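Local atomic coordinates of uncharacterized protein (Ruminococcus gnavus, PDB entry 4HYZ), a protein that is of unknown function but belongs to the DUF3887 family of the NTF2 clan, whose members often carry a ligand-binding or catalytic pocket. Residues R17-A20 with M21-E25; A102-E105 with D106-V110; E33-K36 with S37-K41. All coordinates share one frame; numbering follows the deposited sequence. Where two conformers were deposited one is given.

Contact 1: R17-A20 with M21-E25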
loop_
_atom_site.group_PDB
_atom_site.type_symbol
_atom_site.label_atom_id
_atom_site.label_comp_id
_atom_site.label_asym_id
_atom_site.label_seq_id
_atom_site.Cartn_x
_atom_site.Cartn_y
_atom_site.Cartn_z
ATOM N N ARG A 17 11.882 12.247 4.329
ATOM C CA ARG A 17 12.737 12.307 3.142
ATOM C C ARG A 17 13.980 13.154 3.437
ATOM O O ARG A 17 15.076 12.733 3.129
ATOM C CB ARG A 17 11.968 12.860 1.919
ATOM C CG ARG A 17 12.824 12.997 0.639
ATOM C CD ARG A 17 12.057 13.590 -0.535
ATOM N NE ARG A 17 12.949 14.139 -1.571
ATOM C CZ ARG A 17 13.231 15.433 -1.715
ATOM N NH1 ARG A 17 12.721 16.326 -0.880
ATOM N NH2 ARG A 17 14.055 15.836 -2.677
ATOM N N LYS A 18 13.804 14.332 4.062
ATOM C CA LYS A 18 14.880 15.247 4.375
ATOM C C LYS A 18 15.897 14.585 5.327
ATOM O O LYS A 18 17.110 14.662 5.049
ATOM C CB LYS A 18 14.346 16.585 4.916
ATOM C CG LYS A 18 15.438 17.620 5.174
ATOM C CD LYS A 18 14.892 18.869 5.857
ATOM C CE LYS A 18 15.916 19.993 5.950
ATOM N NZ LYS A 18 16.764 19.891 7.174
ATOM N N GLN A 19 15.418 13.893 6.383
ATOM C CA GLN A 19 16.305 13.210 7.335
ATOM C C GLN A 19 17.023 12.032 6.698
ATOM O O GLN A 19 18.185 11.811 7.017
ATOM C CB GLN A 19 15.542 12.736 8.586
ATOM C CG GLN A 19 16.482 12.296 9.720
ATOM C CD GLN A 19 17.265 13.455 10.281
ATOM O OE1 GLN A 19 16.693 14.364 10.874
ATOM N NE2 GLN A 19 18.563 13.523 9.991
ATOM N N ALA A 20 16.332 11.273 5.806
ATOM C CA ALA A 20 16.913 10.113 5.127
ATOM C C ALA A 20 18.060 10.570 4.209
ATOM O O ALA A 20 19.114 9.943 4.173
ATOM C CB ALA A 20 15.840 9.373 4.320
HETATM N N MSE A 21 17.858 11.679 3.488
HETATM C CA MSE A 21 18.911 12.213 2.609
HETATM C C MSE A 21 20.137 12.655 3.425
HETATM O O MSE A 21 21.281 12.354 3.047
HETATM C CB MSE A 21 18.376 13.365 1.770
HETATM C CG MSE A 21 17.342 12.905 0.746
HETATM SE SE MSE A 21 16.886 14.368 -0.433
HETATM C CE MSE A 21 15.825 15.485 0.794
ATOM N N GLU A 22 19.897 13.310 4.569
ATOM C CA GLU A 22 20.990 13.743 5.473
ATOM C C GLU A 22 21.706 12.550 6.074
ATOM O O GLU A 22 22.915 12.525 6.106
ATOM C CB GLU A 22 20.438 14.615 6.594
ATOM C CG GLU A 22 20.174 16.021 6.125
ATOM C CD GLU A 22 19.235 16.835 6.978
ATOM O OE1 GLU A 22 18.592 16.270 7.891
ATOM O OE2 GLU A 22 19.080 18.034 6.667
ATOM N N ASP A 23 20.950 11.541 6.522
ATOM C CA ASP A 23 21.516 10.349 7.143
ATOM C C ASP A 23 22.308 9.498 6.139
ATOM O O ASP A 23 23.300 8.885 6.524
ATOM C CB ASP A 23 20.412 9.539 7.841
ATOM C CG ASP A 23 19.878 10.249 9.079
ATOM O OD1 ASP A 23 20.462 11.299 9.476
ATOM O OD2 ASP A 23 18.866 9.787 9.636
ATOM N N ILE A 24 21.899 9.473 4.857
ATOM C CA ILE A 24 22.658 8.722 3.843
ATOM C C ILE A 24 23.956 9.494 3.544
ATOM O O ILE A 24 24.997 8.867 3.373
ATOM C CB ILE A 24 21.829 8.401 2.577
ATOM C CG1 ILE A 24 20.776 7.331 2.916
ATOM C CG2 ILE A 24 22.723 7.964 1.386
ATOM C CD1 ILE A 24 19.593 7.318 1.949
ATOM N N GLU A 25 23.908 10.839 3.545
ATOM C CA GLU A 25 25.113 11.660 3.359
ATOM C C GLU A 25 26.085 11.444 4.513
ATOM O O GLU A 25 27.274 11.374 4.284
ATOM C CB GLU A 25 24.772 13.144 3.248
ATOM C CG GLU A 25 24.091 13.525 1.944
ATOM C CD GLU A 25 23.328 14.840 1.995
ATOM O OE1 GLU A 25 23.174 15.433 3.091
ATOM O OE2 GLU A 25 22.796 15.227 0.935
HETATM O O HOH W 1 16.505 17.323 8.981
#

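Contact 2: A102-E105 with D106-V110. With SO4 (sulfate ion), chain D.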
loop_
_atom_site.group_PDB
_atom_site.type_symbol
_atom_site.label_atom_id
_atom_site.label_comp_id
_atom_site.label_asym_id
_atom_site.label_seq_id
_atom_site.Cartn_x
_atom_site.Cartn_y
_atom_site.Cartn_z
ATOM N N ALA A 102 14.628 3.384 8.824
ATOM C CA ALA A 102 13.478 3.447 9.712
ATOM C C ALA A 102 13.812 4.336 10.884
ATOM O O ALA A 102 14.951 4.352 11.347
ATOM C CB ALA A 102 13.056 2.047 10.165
ATOM N N TYR A 103 12.815 5.071 11.359
ATOM C CA TYR A 103 12.952 6.044 12.428
ATOM C C TYR A 103 11.970 5.828 13.535
ATOM O O TYR A 103 10.833 5.400 13.297
ATOM C CB TYR A 103 12.692 7.468 11.850
ATOM C CG TYR A 103 13.757 7.916 10.867
ATOM C CD1 TYR A 103 14.969 8.440 11.312
ATOM C CD2 TYR A 103 13.565 7.787 9.487
ATOM C CE1 TYR A 103 15.951 8.861 10.414
ATOM C CE2 TYR A 103 14.534 8.222 8.578
ATOM C CZ TYR A 103 15.733 8.745 9.050
ATOM O OH TYR A 103 16.730 9.132 8.192
ATOM N N ASP A 104 12.359 6.263 14.735
ATOM C CA ASP A 104 11.401 6.349 15.822
ATOM C C ASP A 104 10.751 7.755 15.703
ATOM O O ASP A 104 11.145 8.555 14.819
ATOM C CB ASP A 104 12.053 6.059 17.191
ATOM C CG ASP A 104 13.071 7.056 17.714
ATOM O OD1 ASP A 104 13.305 8.098 17.045
ATOM O OD2 ASP A 104 13.570 6.847 18.820
ATOM N N GLU A 105 9.764 8.063 16.560
ATOM C CA GLU A 105 9.052 9.344 16.470
ATOM C C GLU A 105 9.977 10.551 16.720
ATOM O O GLU A 105 9.663 11.644 16.237
ATOM C CB GLU A 105 7.848 9.381 17.434
ATOM C CG GLU A 105 6.687 8.503 16.978
ATOM C CD GLU A 105 5.696 9.097 15.991
ATOM O OE1 GLU A 105 5.935 10.227 15.509
ATOM O OE2 GLU A 105 4.704 8.405 15.656
ATOM N N ASP A 106 11.108 10.353 17.454
ATOM C CA ASP A 106 12.099 11.423 17.691
ATOM C C ASP A 106 13.001 11.629 16.479
ATOM O O ASP A 106 13.919 12.440 16.534
ATOM C CB ASP A 106 12.939 11.153 18.948
ATOM C CG ASP A 106 12.155 11.312 20.237
ATOM O OD1 ASP A 106 11.025 11.844 20.186
ATOM O OD2 ASP A 106 12.673 10.911 21.297
HETATM N N MSE A 107 12.761 10.873 15.387
HETATM C CA MSE A 107 13.478 10.994 14.100
HETATM C C MSE A 107 14.948 10.578 14.200
HETATM O O MSE A 107 15.828 11.089 13.465
HETATM C CB MSE A 107 13.305 12.403 13.482
HETATM C CG MSE A 107 11.870 12.611 12.917
HETATM SE SE MSE A 107 11.352 11.267 11.592
HETATM C CE MSE A 107 12.771 11.457 10.272
ATOM N N ASN A 108 15.185 9.560 15.041
ATOM C CA ASN A 108 16.514 8.938 15.140
ATOM C C ASN A 108 16.409 7.553 14.509
ATOM O O ASN A 108 15.353 6.962 14.556
ATOM C CB ASN A 108 16.980 8.898 16.571
ATOM C CG ASN A 108 17.143 10.289 17.121
ATOM O OD1 ASN A 108 17.737 11.165 16.499
ATOM N ND2 ASN A 108 16.651 10.519 18.311
ATOM N N LEU A 109 17.466 7.058 13.889
ATOM C CA LEU A 109 17.415 5.760 13.204
ATOM C C LEU A 109 17.215 4.561 14.132
ATOM O O LEU A 109 17.797 4.485 15.212
ATOM C CB LEU A 109 18.702 5.525 12.395
ATOM C CG LEU A 109 18.961 6.458 11.209
ATOM C CD1 LEU A 109 20.452 6.374 10.789
ATOM C CD2 LEU A 109 18.036 6.123 10.029
ATOM N N VAL A 110 16.419 3.589 13.659
ATOM C CA VAL A 110 16.270 2.309 14.355
ATOM C C VAL A 110 16.802 1.225 13.414
ATOM O O VAL A 110 17.030 0.093 13.830
ATOM C CB VAL A 110 14.832 1.992 14.861
ATOM C CG1 VAL A 110 14.408 2.961 15.963
ATOM C CG2 VAL A 110 13.821 1.982 13.718
HETATM S S SO4 D . 15.664 8.640 21.053
HETATM O O1 SO4 D . 14.907 7.663 21.823
HETATM O O2 SO4 D . 15.242 9.980 21.476
HETATM O O3 SO4 D . 17.157 8.426 21.275
HETATM O O4 SO4 D . 15.347 8.516 19.656
#

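Contact 3: E33-K36 with S37-K41. With SO4 (sulfate ion), chain D.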
loop_
_atom_site.group_PDB
_atom_site.type_symbol
_atom_site.label_atom_id
_atom_site.label_comp_id
_atom_site.label_asym_id
_atom_site.label_seq_id
_atom_site.Cartn_x
_atom_site.Cartn_y
_atom_site.Cartn_z
ATOM N N GLU A 33 31.478 7.492 13.864
ATOM C CA GLU A 33 30.920 8.079 15.076
ATOM C C GLU A 33 29.759 9.045 14.778
ATOM O O GLU A 33 28.794 9.039 15.553
ATOM C CB GLU A 33 32.014 8.758 15.938
ATOM C CG GLU A 33 33.045 7.771 16.492
ATOM C CD GLU A 33 32.581 6.667 17.437
ATOM O OE1 GLU A 33 31.488 6.799 18.033
ATOM O OE2 GLU A 33 33.344 5.693 17.623
ATOM N N SER A 34 29.806 9.821 13.648
ATOM C CA SER A 34 28.686 10.707 13.299
ATOM C C SER A 34 27.489 9.882 12.877
ATOM O O SER A 34 26.369 10.205 13.257
ATOM C CB SER A 34 29.054 11.692 12.210
ATOM O OG SER A 34 30.038 12.576 12.715
ATOM N N TRP A 35 27.739 8.788 12.123
ATOM C CA TRP A 35 26.691 7.899 11.642
ATOM C C TRP A 35 26.049 7.201 12.822
ATOM O O TRP A 35 24.825 7.246 12.937
ATOM C CB TRP A 35 27.251 6.909 10.614
ATOM C CG TRP A 35 26.250 5.901 10.117
ATOM C CD1 TRP A 35 25.276 6.094 9.178
ATOM C CD2 TRP A 35 26.162 4.522 10.511
ATOM N NE1 TRP A 35 24.597 4.919 8.955
ATOM C CE2 TRP A 35 25.132 3.933 9.746
ATOM C CE3 TRP A 35 26.862 3.726 11.435
ATOM C CZ2 TRP A 35 24.784 2.584 9.872
ATOM C CZ3 TRP A 35 26.533 2.384 11.539
ATOM C CH2 TRP A 35 25.502 1.829 10.774
ATOM N N LYS A 36 26.862 6.652 13.751
ATOM C CA LYS A 36 26.369 5.996 14.978
ATOM C C LYS A 36 25.473 6.951 15.809
ATOM O O LYS A 36 24.435 6.526 16.311
ATOM C CB LYS A 36 27.551 5.508 15.823
ATOM C CG LYS A 36 27.173 4.717 17.074
ATOM C CD LYS A 36 28.364 3.916 17.638
ATOM C CE LYS A 36 29.192 4.679 18.641
ATOM N NZ LYS A 36 28.522 4.814 19.963
ATOM N N SER A 37 25.860 8.232 15.916
ATOM C CA SER A 37 25.160 9.260 16.691
ATOM C C SER A 37 23.741 9.548 16.152
ATOM O O SER A 37 22.943 10.167 16.865
ATOM C CB SER A 37 25.974 10.555 16.738
ATOM O OG SER A 37 25.784 11.332 15.561
ATOM N N ARG A 38 23.435 9.110 14.909
ATOM C CA ARG A 38 22.122 9.330 14.293
ATOM C C ARG A 38 21.097 8.233 14.699
ATOM O O ARG A 38 19.909 8.373 14.429
ATOM C CB ARG A 38 22.269 9.465 12.772
ATOM C CG ARG A 38 22.842 10.846 12.353
ATOM C CD ARG A 38 21.874 11.997 12.681
ATOM N NE ARG A 38 20.539 11.652 12.178
ATOM C CZ ARG A 38 19.439 11.458 12.897
ATOM N NH1 ARG A 38 19.401 11.800 14.184
ATOM N NH2 ARG A 38 18.343 11.001 12.321
ATOM N N PHE A 39 21.548 7.171 15.392
ATOM C CA PHE A 39 20.684 6.091 15.881
ATOM C C PHE A 39 20.123 6.455 17.238
ATOM O O PHE A 39 20.754 7.229 17.973
ATOM C CB PHE A 39 21.460 4.750 15.964
ATOM C CG PHE A 39 21.637 4.091 14.616
ATOM C CD1 PHE A 39 22.586 4.562 13.711
ATOM C CD2 PHE A 39 20.810 3.046 14.222
ATOM C CE1 PHE A 39 22.719 3.973 12.445
ATOM C CE2 PHE A 39 20.943 2.458 12.955
ATOM C CZ PHE A 39 21.900 2.915 12.081
ATOM N N THR A 40 18.934 5.908 17.584
ATOM C CA THR A 40 18.353 6.108 18.919
ATOM C C THR A 40 19.423 5.744 19.977
ATOM O O THR A 40 20.183 4.798 19.748
ATOM C CB THR A 40 17.097 5.248 19.127
ATOM O OG1 THR A 40 17.485 3.885 19.308
ATOM C CG2 THR A 40 16.109 5.353 17.981
ATOM N N LYS A 41 19.482 6.486 21.099
ATOM C CA LYS A 41 20.447 6.263 22.173
ATOM C C LYS A 41 20.555 4.774 22.556
ATOM O O LYS A 41 21.671 4.256 22.655
ATOM C CB LYS A 41 20.082 7.093 23.430
ATOM C CG LYS A 41 20.071 8.618 23.217
ATOM C CD LYS A 41 19.533 9.357 24.444
ATOM C CE LYS A 41 19.484 10.861 24.272
ATOM N NZ LYS A 41 19.156 11.560 25.548
HETATM S S SO4 D . 15.664 8.640 21.053
HETATM O O1 SO4 D . 14.907 7.663 21.823
HETATM O O2 SO4 D . 15.242 9.980 21.476
HETATM O O3 SO4 D . 17.157 8.426 21.275
HETATM O O4 SO4 D . 15.347 8.516 19.656
#

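Contact 1: R17-A20 with M21-E25
Met21 N bonds back to Arg17 O, and three more i to i+4 bonds follow in step, ending with Ile24 N on Ala20 O, so 17-25 is regular alpha helix. On its outer side Lys18 and Glu22 form a salt bridge one turn apart. Lys18 NZ meets Glu22 OE2 at 3.0 Å on the syn side of the carboxylate, close to its plane. The lysine chain runs extended until its last torsion bends it (chi4 -87°), which swings the ammonium over to the acid. A water closes the loop, accepting from Lys18 NZ and donating to Glu22 OE1 at 2.6 Å, so both carboxylate oxygens are gripped.

Next round the helix, Gln19 reaches Asp23. Its CG stands anti to the backbone N and the chain then bends at chi2 (67°), bringing NE2 within 3.0 Å of Asp23 OD1. The amide comes down on that oxygen from above the carboxylate plane, 43° out of it. The acid has stronger partners beyond the helix: Arg38 makes a salt bridge to OD1 and Tyr103 OH bonds to OD2, so both oxygens of this buried acid have partners.

Helix 13-28 lies against the antiparallel sheet, the helix-on-curved-sheet arrangement expected of an NTF2-like fold. Ala20 and Ile24 point their small and branched side chains at strands 81-92 and 95-103, with Ala20 touching Val86 and Leu101.

One turn on from Arg17, the selenomethionine Met21 bends at chi3 and brings its methyl back to the guanidinium. In one of the two conformers modelled for Arg17, Met21 CE sits over the centre of one guanidinium face, 3.6 Å from Arg17 CZ; with the arginine split, this contact is the less certain one. Arg17 also touches Cys71 and Tyr73 of strand 65-78.

Contact 2: A102-E105 with D106-V110
The chain doubles back here: 102-105 and 106-110 run nearly antiparallel, with Tyr103 and Leu109 a non-hydrogen-bonded pair and a type I turn from Asp104 to Met107 between them. Two bonds flank that pair. Val110 N gives a nearly straight one to Ala102 O (2.8 Å), and Asp104 N gives another to Asn108 O at 3.1 Å.

On the helix-facing side, the selenomethionine Met107 folds over the phenol of Tyr103. Bends at chi2 and chi3 bring its methyl back above the ring, with CE 3.7 Å from the Tyr103 ring centroid and only 10° off the normal, a CH-pi contact. SE lies obliquely, completing a Met-aromatic pair. Leu109 runs alongside the same ring, pointing the same way, and its CD2 comes within 3.5 Å of Tyr103 CE1. The phenol hydroxyl goes on to Asp23 of helix 13-28.

This is the tip of the beta hairpin formed by strands 95-103 and 109-113, the last two of the antiparallel sheet. Away from the turn, at the strand end, Ala102 CB touches Val110 CG2.

Asp104 props up the turn from within. Its CG lies between backbone N and carbonyl carbon (chi1 67°), a torsion that turns OD1 inward to accept from Asn108 N at 3.1 Å, while Asp104 O takes Met107 N. A sulfate, probably from the crystallisation liquor, sits at the tip. Asn108 ND2 donates to its O4 at 2.7 Å, essentially straight. Asp104 OD2 is 2.6 Å from that same sulfate O4, and Asp106 OD2 lies 2.7 Å from sulfate O2.

Contact 3: E33-K36 with S37-K41
Helix 32-36 ends in a type I turn, Lys36 to Phe39, that hands the chain on toward helix 41-44. Trp35 and Phe39, four residues apart, meet edge-to-face across this exit: the edge of the phenyl is directed at the indole face, with planes at 71° and Phe39 CE1 3.6 Å from Trp35 CZ2. Trp35 CG stands anti to the backbone N (chi1 177°), which places the indole where the phenyl edge can meet its face.

The backbone tightens as the helix runs out. Ser37 N still bonds to Glu33 O, but Arg38 N turns to Trp35 O (3.0 Å) and Phe39 N to Lys36 O (3.1 Å), both three residues back. Ser37 OG donates to Ser34 O at 2.6 Å, a side-chain tie added to the three backbone bonds.

The indole also stacks on Tyr52 and meets Phe112 edge-to-face. Replacing Trp35 by an alanine is likely to open a gap beside Phe39, leave its ring edge with no face to meet, and take the stacking partner from Tyr52. Farther on, Thr40 is the N-cap of the next helix, and Lys41 N donates to a sulfate oxygen, O3, at 3.0 Å.

From the N terminus, contact 1 lies wholly on helix 13-28, contact 3 follows at the exit from helix 32-36, and contact 2 comes last, at the hairpin between strands 95-103 and 109-113. Contact 1 closes no loop; contact 3 closes the turn ending its helix, contact 2 the hairpin turn; they stand in series, none nested or crossing. In space they converge. Arg38 of contact 3 joins all three, pairing with Asp23 of contact 1 and bonding to Met107 O and Asn108 OD1 of contact 2. Tyr103 OH reaches Asp23, tying hairpin to helix, while Leu109 N bonds to Arg38 O, tying hairpin to loop. Contacts 2 and 3 also share the sulfate, held by Asn108 and Lys41.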